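LamCAT (Aquimarina, PDB 6JH5) is a marine bacterial laminarinase of glycoside hydrolase family 16 that probably hydrolyses the beta-1,3-glucosidic bonds of the storage glucan laminarin. Local coordinates at residues Trp111-Glu116 with His134-Asn139; His158-Glu163 with Trp171-Asn176. One frame throughout, in Å; residues are numbered along the deposited sequence.

Both contacts are partly buried and lie in series along the chain, their centres about 24 Å apart. Contact 1 sits farther out, at the end of strand 128-136, where a turn-forming loop meets the strand through two backbone hydrogen bonds, a water bridge and a group of polar and aromatic side chains. Contact 2 is a regular antiparallel hairpin, with mostly apolar side chains on the inward face and a histidine-aspartate bond at one end. The two have elements in common: strand 128-136 supplies H134 to contact 1 and packs through T129 and I133 on Y160, V173 and W171 of contact 2. D118 serves both, its carboxylate bonding H134 weakly and its backbone oxygen accepting from W171 NE1.

Contact 1: residues Trp111-Glu116 with His134-Asn139; sequences WPACGE and HWQDHN
E116 and H134 run side by side from the same face of the sheet, and the glutamate is the chain to follow outward. With CG anti to the backbone N (chi1 176°) and the chain extended, its CB lies 4.0 Å from H134 CB. CG then passes the imidazole at CD2, and CD comes closest, 3.6 Å from H134 CD2, with carboxylate and ring turned 37° apart. At the tip OE1 accepts from W111 NE1 at 2.7 Å, a bond bent at the hydrogen and tilted out of the indole plane, while OE2 stays beside the imidazole and near D118 OD1, a close approach of two acidic groups. The imidazole itself is held by the hydroxyl of Y142 at ND1 and, weakly, by D118 at NE2. An alanine in place of E116 would probably leave W111 NE1 without this acceptor and open a gap beside H134 CD2, where the carboxylate had packed.

The backbones of this pair exchange two bonds, E116 N to H134 O at 2.9 Å and H134 N to E116 O at 3.0 Å. H134 O also takes a CA-H contact from G115, the last residue of the type I turn that begins at P112. The cis peptide before P112 goes with a fold-back that lays P112 CB over the middle of the W111 indole, 3.5 Å above its plane. Farther along, water 1 donates to A113 O and accepts from Q136 N, bridging the two chains where Q136 CB rests against A113 CA. E116 begins a sequence, with D118 two residues on, that matches the family 16 signature E-x-D-x-(x)-E, whose first glutamate is the nucleophile in relatives, so its grouping with W111 and H134 is consistent with part of the catalytic cleft.

Contact 2: residues His158-Glu163 with Trp171-Asn176; sequences HIYTIE and WFVDGN
H158 and D174 both set CG anti to the carbonyl carbon (chi1 -67° and -56°), which swings imidazole and carboxylate together at the end of the hairpin. ND1 of H158 donates to the syn lone pair of D174 OD2 at 2.6 Å, nearly straight and in the ring plane, while S153 O takes up NE2 on the far side of the ring. The other oxygen, D174 OD1, accepts from I159 N at 2.9 Å, and D174 N returns a bond to I159 O. Gripped at both oxygens, the carboxylate has little freedom to turn.

Further along, T161 and F172 form the hydrogen-bonded pair. On their face the F172 ring brings its edge to T161 O and its CE1 within 3.8 Å of E163 CG; water 2 links I159 O, T161 OG1 and G175 N, and E84 also bonds T161 OG1. On the opposite face the contacts are mostly apolar: V173 CG2 touches Y160 CD1 at 3.6 Å, and I162 CG2 makes a CH-pi contact 3.7 Å from the centroid of the W171 five-membered ring, whose NE1 bonds to D118 O. D174 and G175 are the central residues of a type I' turn that leads into strand 176-182. With strand 128-136 packing on the face of Y160, I162, W171 and V173, these strands and 176-182 form an antiparallel meander in the jelly-roll beta-sandwich of family 16.

Contact 1: residues Trp111-Glu116 with His134-Asn139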
# COMPACT_ATOMS: atom_id res chain seq x y z
N TRP A 111 10.49 12.01 1.60
CA TRP A 111 9.64 11.32 2.59
C TRP A 111 10.19 11.64 3.99
O TRP A 111 11.39 11.54 4.17
CB TRP A 111 9.57 9.80 2.32
CG TRP A 111 8.62 9.09 3.23
CD1 TRP A 111 7.32 8.77 2.96
CD2 TRP A 111 8.87 8.68 4.58
NE1 TRP A 111 6.75 8.18 4.04
CE2 TRP A 111 7.67 8.11 5.05
CE3 TRP A 111 9.96 8.74 5.44
CZ2 TRP A 111 7.55 7.63 6.34
CZ3 TRP A 111 9.84 8.27 6.71
CH2 TRP A 111 8.66 7.70 7.15
N PRO A 112 9.38 11.98 5.00
CA PRO A 112 7.92 11.88 4.95
C PRO A 112 7.13 13.15 4.60
O PRO A 112 5.97 13.13 4.68
CB PRO A 112 7.59 11.56 6.41
CG PRO A 112 8.66 12.25 7.20
CD PRO A 112 9.87 12.30 6.32
N ALA A 113 7.81 14.20 4.16
CA ALA A 113 7.13 15.49 3.89
C ALA A 113 6.08 15.34 2.80
O ALA A 113 5.09 15.98 2.85
CB ALA A 113 8.14 16.56 3.54
N CYS A 114 6.33 14.44 1.86
CA CYS A 114 5.39 14.24 0.72
C CYS A 114 4.04 13.73 1.21
O CYS A 114 3.11 13.87 0.51
CB CYS A 114 5.93 13.24 -0.29
SG CYS A 114 6.36 11.62 0.42
N GLY A 115 4.02 13.08 2.37
CA GLY A 115 2.79 12.46 2.87
C GLY A 115 2.64 11.02 2.41
O GLY A 115 3.01 10.71 1.30
N GLU A 116 2.08 10.18 3.26
CA GLU A 116 1.83 8.76 2.92
C GLU A 116 0.46 8.36 3.48
O GLU A 116 0.19 8.69 4.60
CB GLU A 116 2.92 7.89 3.54
CG GLU A 116 2.75 6.40 3.35
CD GLU A 116 3.94 5.62 3.87
OE1 GLU A 116 5.00 6.16 3.95
OE2 GLU A 116 3.80 4.52 4.18
N HIS A 134 1.26 9.13 7.40
CA HIS A 134 2.60 9.60 7.81
C HIS A 134 2.86 10.94 7.10
O HIS A 134 2.52 11.05 5.98
CB HIS A 134 3.73 8.65 7.42
CG HIS A 134 3.53 7.23 7.81
ND1 HIS A 134 4.19 6.66 8.85
CD2 HIS A 134 2.78 6.25 7.25
CE1 HIS A 134 3.83 5.40 8.94
NE2 HIS A 134 2.97 5.13 7.98
N TRP A 135 3.49 11.85 7.82
CA TRP A 135 3.78 13.18 7.25
C TRP A 135 4.83 13.89 8.10
O TRP A 135 5.31 13.32 9.05
CB TRP A 135 2.50 14.01 7.08
CG TRP A 135 1.87 14.56 8.33
CD1 TRP A 135 1.89 15.86 8.74
CD2 TRP A 135 1.07 13.86 9.29
NE1 TRP A 135 1.18 16.00 9.89
CE2 TRP A 135 0.67 14.80 10.25
CE3 TRP A 135 0.67 12.53 9.43
CZ2 TRP A 135 -0.11 14.45 11.34
CZ3 TRP A 135 -0.07 12.18 10.53
CH2 TRP A 135 -0.46 13.12 11.47
N GLN A 136 5.19 15.09 7.68
CA GLN A 136 6.11 15.92 8.47
C GLN A 136 5.27 17.11 8.90
O GLN A 136 4.78 17.78 8.05
CB GLN A 136 7.29 16.36 7.63
CG GLN A 136 8.42 16.97 8.45
CD GLN A 136 9.53 17.32 7.50
OE1 GLN A 136 9.56 18.41 6.95
NE2 GLN A 136 10.40 16.35 7.24
N ASP A 137 5.16 17.32 10.19
CA ASP A 137 4.23 18.34 10.71
C ASP A 137 4.84 19.72 10.64
O ASP A 137 5.94 19.86 10.16
CB ASP A 137 3.65 17.95 12.06
CG ASP A 137 4.60 18.06 13.24
OD1 ASP A 137 5.67 18.59 13.06
OD2 ASP A 137 4.23 17.62 14.30
N HIS A 138 4.13 20.68 11.21
CA HIS A 138 4.49 22.12 11.18
C HIS A 138 5.68 22.41 12.10
O HIS A 138 6.19 23.51 12.04
CB HIS A 138 3.26 22.99 11.44
CG HIS A 138 2.57 22.65 12.71
ND1 HIS A 138 2.02 21.42 12.93
CD2 HIS A 138 2.39 23.34 13.85
CE1 HIS A 138 1.50 21.38 14.13
NE2 HIS A 138 1.72 22.53 14.71
N ASN A 139 6.06 21.45 12.91
CA ASN A 139 7.22 21.62 13.81
C ASN A 139 8.43 20.87 13.25
O ASN A 139 9.31 20.61 14.01
CB ASN A 139 6.96 21.13 15.22
CG ASN A 139 5.87 21.92 15.89
OD1 ASN A 139 5.82 23.13 15.76
ND2 ASN A 139 4.99 21.23 16.59
O HOH W 1 4.18 16.65 5.36

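Contact 2: residues His158-Glu163 with Trp171-Asn176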
# COMPACT_ATOMS: atom_id res chain seq x y z
N HIS A 158 -11.12 -9.12 0.76
CA HIS A 158 -11.76 -8.02 1.51
C HIS A 158 -11.57 -6.72 0.72
O HIS A 158 -10.70 -6.65 -0.08
CB HIS A 158 -11.17 -7.88 2.92
CG HIS A 158 -11.48 -9.03 3.82
ND1 HIS A 158 -12.61 -9.08 4.58
CD2 HIS A 158 -10.81 -10.16 4.09
CE1 HIS A 158 -12.62 -10.19 5.26
NE2 HIS A 158 -11.53 -10.86 5.00
N ILE A 159 -12.45 -5.77 0.96
CA ILE A 159 -12.35 -4.48 0.23
C ILE A 159 -11.74 -3.43 1.16
O ILE A 159 -12.30 -3.19 2.18
CB ILE A 159 -13.73 -4.06 -0.25
CG1 ILE A 159 -14.37 -5.22 -1.02
CG2 ILE A 159 -13.67 -2.77 -1.05
CD1 ILE A 159 -13.80 -5.41 -2.34
N TYR A 160 -10.60 -2.89 0.76
CA TYR A 160 -9.87 -1.89 1.56
C TYR A 160 -10.06 -0.53 0.89
O TYR A 160 -9.75 -0.43 -0.24
CB TYR A 160 -8.40 -2.31 1.64
CG TYR A 160 -8.25 -3.63 2.33
CD1 TYR A 160 -8.28 -3.72 3.71
CD2 TYR A 160 -8.14 -4.80 1.62
CE1 TYR A 160 -8.15 -4.93 4.36
CE2 TYR A 160 -8.00 -6.01 2.26
CZ TYR A 160 -8.03 -6.08 3.63
OH TYR A 160 -7.92 -7.27 4.27
N THR A 161 -10.59 0.42 1.63
CA THR A 161 -10.97 1.71 1.03
C THR A 161 -10.59 2.91 1.90
O THR A 161 -10.57 2.79 3.09
CB THR A 161 -12.51 1.73 0.96
OG1 THR A 161 -13.02 0.56 0.33
CG2 THR A 161 -13.14 2.94 0.30
N ILE A 162 -10.32 4.00 1.22
CA ILE A 162 -10.27 5.33 1.88
C ILE A 162 -11.24 6.24 1.15
O ILE A 162 -11.43 6.05 0.01
CB ILE A 162 -8.88 6.00 1.94
CG1 ILE A 162 -8.22 6.11 0.57
CG2 ILE A 162 -8.01 5.30 2.98
CD1 ILE A 162 -7.15 7.15 0.49
N GLU A 163 -11.83 7.15 1.90
CA GLU A 163 -12.59 8.28 1.34
C GLU A 163 -11.79 9.50 1.79
O GLU A 163 -11.53 9.61 2.93
CB GLU A 163 -14.05 8.29 1.78
CG GLU A 163 -14.85 7.17 1.17
CD GLU A 163 -16.29 7.20 1.61
OE1 GLU A 163 -16.65 8.14 2.26
OE2 GLU A 163 -16.98 6.27 1.33
N TRP A 171 -11.04 5.54 6.68
CA TRP A 171 -10.58 4.19 6.30
C TRP A 171 -11.67 3.16 6.57
O TRP A 171 -12.27 3.19 7.60
CB TRP A 171 -9.34 3.78 7.09
CG TRP A 171 -8.02 4.40 6.72
CD1 TRP A 171 -7.01 3.80 6.05
CD2 TRP A 171 -7.53 5.69 7.10
NE1 TRP A 171 -5.94 4.64 5.95
CE2 TRP A 171 -6.23 5.80 6.59
CE3 TRP A 171 -8.08 6.77 7.80
CZ2 TRP A 171 -5.47 6.94 6.78
CZ3 TRP A 171 -7.32 7.89 8.00
CH2 TRP A 171 -6.03 7.98 7.48
N PHE A 172 -11.86 2.25 5.63
CA PHE A 172 -12.88 1.21 5.84
C PHE A 172 -12.37 -0.14 5.35
O PHE A 172 -11.52 -0.20 4.51
CB PHE A 172 -14.08 1.48 4.93
CG PHE A 172 -14.66 2.86 4.98
CD1 PHE A 172 -14.06 3.91 4.33
CD2 PHE A 172 -15.83 3.12 5.66
CE1 PHE A 172 -14.60 5.18 4.36
CE2 PHE A 172 -16.38 4.38 5.69
CZ PHE A 172 -15.77 5.41 5.03
N VAL A 173 -12.86 -1.20 5.98
CA VAL A 173 -12.68 -2.58 5.44
C VAL A 173 -14.08 -3.17 5.30
O VAL A 173 -14.82 -3.09 6.22
CB VAL A 173 -11.77 -3.49 6.28
CG1 VAL A 173 -11.64 -4.86 5.63
CG2 VAL A 173 -10.42 -2.83 6.49
N ASP A 174 -14.44 -3.57 4.09
CA ASP A 174 -15.79 -4.13 3.80
C ASP A 174 -16.85 -3.12 4.19
O ASP A 174 -17.89 -3.51 4.70
CB ASP A 174 -15.96 -5.50 4.44
CG ASP A 174 -14.89 -6.49 4.02
OD1 ASP A 174 -14.46 -6.43 2.89
OD2 ASP A 174 -14.52 -7.27 4.86
N GLY A 175 -16.53 -1.84 4.02
CA GLY A 175 -17.45 -0.73 4.30
C GLY A 175 -17.55 -0.37 5.77
O GLY A 175 -18.31 0.48 6.08
N ASN A 176 -16.74 -1.00 6.60
CA ASN A 176 -16.77 -0.73 8.05
C ASN A 176 -15.72 0.34 8.37
O ASN A 176 -14.57 0.10 8.17
CB ASN A 176 -16.54 -2.00 8.84
CG ASN A 176 -17.61 -3.04 8.58
OD1 ASN A 176 -17.30 -4.18 8.30
ND2 ASN A 176 -18.84 -2.63 8.65
O HOH W 2 -14.53 -0.84 2.17